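Glycine betaine/carnitine/choline ABC transporter (Staphylococcus aureus subsp. aureus Mu50, PDB 3O66) probably binds glycine betaine, carnitine or choline outside the membrane and delivers it to an ABC importer. Local coordinates at residues 164-169 / 211-216. Numbering follows the deposited sequence.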
loop_
_atom_site.group_PDB
_atom_site.type_symbol
_atom_site.label_atom_id
_atom_site.label_comp_id
_atom_site.label_asym_id
_atom_site.label_seq_id
_atom_site.Cartn_x
_atom_site.Cartn_y
_atom_site.Cartn_z
ATOM N N LYS A 164 23.450 9.778 2.608
ATOM C CA LYS A 164 24.618 8.977 2.247
ATOM C C LYS A 164 24.396 8.252 0.903
ATOM O O LYS A 164 25.215 8.370 -0.013
ATOM C CB LYS A 164 24.947 7.990 3.382
ATOM C CG LYS A 164 26.269 7.232 3.221
ATOM C CD LYS A 164 26.789 6.642 4.551
ATOM C CE LYS A 164 25.938 5.473 5.059
ATOM N NZ LYS A 164 26.742 4.533 5.927
ATOM N N GLU A 165 23.281 7.530 0.797
ATOM C CA GLU A 165 22.878 6.821 -0.424
ATOM C C GLU A 165 22.740 7.722 -1.652
ATOM O O GLU A 165 23.372 7.473 -2.692
ATOM C CB GLU A 165 21.555 6.071 -0.196
ATOM C CG GLU A 165 21.097 5.221 -1.386
ATOM C CD GLU A 165 21.893 3.933 -1.527
ATOM O OE1 GLU A 165 21.738 3.040 -0.660
ATOM O OE2 GLU A 165 22.675 3.805 -2.504
ATOM N N TYR A 166 21.914 8.762 -1.539
ATOM C CA TYR A 166 21.613 9.592 -2.692
ATOM C C TYR A 166 22.658 10.680 -2.986
ATOM O O TYR A 166 22.789 11.110 -4.125
ATOM C CB TYR A 166 20.190 10.132 -2.610
ATOM C CG TYR A 166 19.180 9.197 -3.262
ATOM C CD1 TYR A 166 18.993 9.217 -4.649
ATOM C CD2 TYR A 166 18.451 8.278 -2.507
ATOM C CE1 TYR A 166 18.093 8.367 -5.277
ATOM C CE2 TYR A 166 17.508 7.395 -3.133
ATOM C CZ TYR A 166 17.357 7.456 -4.517
ATOM O OH TYR A 166 16.469 6.646 -5.183
ATOM N N GLY A 167 23.415 11.099 -1.977
ATOM C CA GLY A 167 24.548 12.006 -2.207
ATOM C C GLY A 167 24.187 13.479 -2.285
ATOM O O GLY A 167 24.932 14.276 -2.862
ATOM N N PHE A 168 23.053 13.852 -1.698
ATOM C CA PHE A 168 22.667 15.262 -1.607
ATOM C C PHE A 168 21.797 15.547 -0.371
ATOM O O PHE A 168 21.325 14.619 0.297
ATOM C CB PHE A 168 21.995 15.744 -2.904
ATOM C CG PHE A 168 20.718 15.019 -3.253
ATOM C CD1 PHE A 168 19.501 15.401 -2.679
ATOM C CD2 PHE A 168 20.724 13.980 -4.180
ATOM C CE1 PHE A 168 18.318 14.741 -3.005
ATOM C CE2 PHE A 168 19.526 13.312 -4.528
ATOM C CZ PHE A 168 18.335 13.680 -3.927
ATOM N N ASP A 169 21.627 16.826 -0.048
ATOM C CA ASP A 169 20.758 17.180 1.060
ATOM C C ASP A 169 19.928 18.422 0.776
ATOM O O ASP A 169 20.089 19.073 -0.261
ATOM C CB ASP A 169 21.506 17.199 2.415
ATOM C CG ASP A 169 22.254 18.491 2.692
ATOM O OD1 ASP A 169 22.571 19.252 1.756
ATOM O OD2 ASP A 169 22.545 18.736 3.897
ATOM N N LYS A 211 10.418 8.487 -8.836
ATOM C CA LYS A 211 10.908 7.110 -8.798
ATOM C C LYS A 211 12.144 7.022 -7.906
ATOM O O LYS A 211 13.050 7.863 -8.001
ATOM C CB LYS A 211 11.222 6.590 -10.223
ATOM C CG LYS A 211 9.963 6.383 -11.065
ATOM C CD LYS A 211 10.233 5.862 -12.487
ATOM C CE LYS A 211 10.987 6.873 -13.348
ATOM N NZ LYS A 211 11.158 6.387 -14.770
ATOM N N ASP A 212 12.141 6.041 -7.008
ATOM C CA ASP A 212 13.287 5.739 -6.111
ATOM C C ASP A 212 14.305 4.915 -6.932
ATOM O O ASP A 212 14.378 3.676 -6.838
ATOM C CB ASP A 212 12.738 4.982 -4.894
ATOM C CG ASP A 212 13.804 4.537 -3.887
ATOM O OD1 ASP A 212 14.978 5.023 -3.847
ATOM O OD2 ASP A 212 13.415 3.658 -3.081
ATOM N N ASP A 213 15.085 5.624 -7.743
ATOM C CA ASP A 213 15.967 4.990 -8.729
ATOM C C ASP A 213 17.116 4.195 -8.107
ATOM O O ASP A 213 17.657 3.295 -8.753
ATOM C CB ASP A 213 16.535 6.038 -9.693
ATOM C CG ASP A 213 17.245 7.177 -8.957
ATOM O OD1 ASP A 213 16.545 8.082 -8.445
ATOM O OD2 ASP A 213 18.504 7.151 -8.874
ATOM N N LYS A 214 17.486 4.519 -6.865
ATOM C CA LYS A 214 18.534 3.778 -6.155
ATOM C C LYS A 214 17.994 2.691 -5.205
ATOM O O LYS A 214 18.773 2.013 -4.532
ATOM C CB LYS A 214 19.469 4.740 -5.400
ATOM C CG LYS A 214 20.342 5.578 -6.333
ATOM C CD LYS A 214 21.382 6.359 -5.563
ATOM C CE LYS A 214 22.377 7.005 -6.511
ATOM N NZ LYS A 214 23.770 6.681 -6.048
ATOM N N GLN A 215 16.665 2.514 -5.172
ATOM C CA GLN A 215 16.012 1.544 -4.273
ATOM C C GLN A 215 16.481 1.689 -2.823
ATOM O O GLN A 215 16.850 0.688 -2.165
ATOM C CB GLN A 215 16.196 0.086 -4.749
ATOM C CG GLN A 215 15.700 -0.171 -6.156
ATOM C CD GLN A 215 15.987 -1.589 -6.662
ATOM O OE1 GLN A 215 16.976 -2.244 -6.270
ATOM N NE2 GLN A 215 15.123 -2.063 -7.551
ATOM N N PHE A 216 16.504 2.926 -2.344
ATOM C CA PHE A 216 16.795 3.202 -0.954
ATOM C C PHE A 216 15.730 2.553 -0.082
ATOM O O PHE A 216 16.050 2.046 0.982
ATOM C CB PHE A 216 16.837 4.709 -0.696
ATOM C CG PHE A 216 16.990 5.064 0.754
ATOM C CD1 PHE A 216 18.204 4.878 1.408
ATOM C CD2 PHE A 216 15.911 5.559 1.470
ATOM C CE1 PHE A 216 18.346 5.184 2.774
ATOM C CE2 PHE A 216 16.039 5.877 2.820
ATOM C CZ PHE A 216 17.266 5.688 3.480
HETATM O O HOH W 1 19.911 1.601 -1.991
#
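At the C-terminal end of helix 159-166, Y166 reaches across to the type I beta turn D212-Q215, which belongs to the long loop between strands 208-209 and 222-227. The phenol enters the turn tip first. Its OH gives its proton to D212 OD1 at 2.6 Å and takes the N-H of K214 at 2.9 Å in a nearly straight bond (166°), so the hydroxyl both donates and accepts. D212 OD1 meets Y166 with its anti lone pair, in the plane of the ring, while on its syn side, 20° out of the carboxylate plane, it receives F216 N at 3.0 Å. One carboxylate oxygen thus accepts from the helix end and from the backbone just after the turn; D212 OD2 turns to F217 N. CG of D212 stands anti to its backbone N (chi1 178°), which puts the carboxylate beside its own carbonyl carbon, where OD1 reaches both F216 N and the phenol. K214 runs alongside the phenol in the reverse sense: its CD lies over one ring face, 4.0 Å from the centroid, as a CH-pi contact, and the chain, extended as far as CE and bent at its last torsion, brings NZ to E165 O in a weak hydrogen bond. At the ring edge F216 CB packs 3.7 Å from Y166 CE2, and D213 OD1 sits beside CE1, its carboxylate held by S134 through OD2. F216 CD1 also touches E165 CB, 3.9 Å away, and a water joins K214 O to E165 OE1, the latter weakly. F162, one helical turn earlier, meets the Y166 ring as well. The whole is peripheral packing of a helix end on a beta turn, within a two-lobed periplasmic-binding-protein fold.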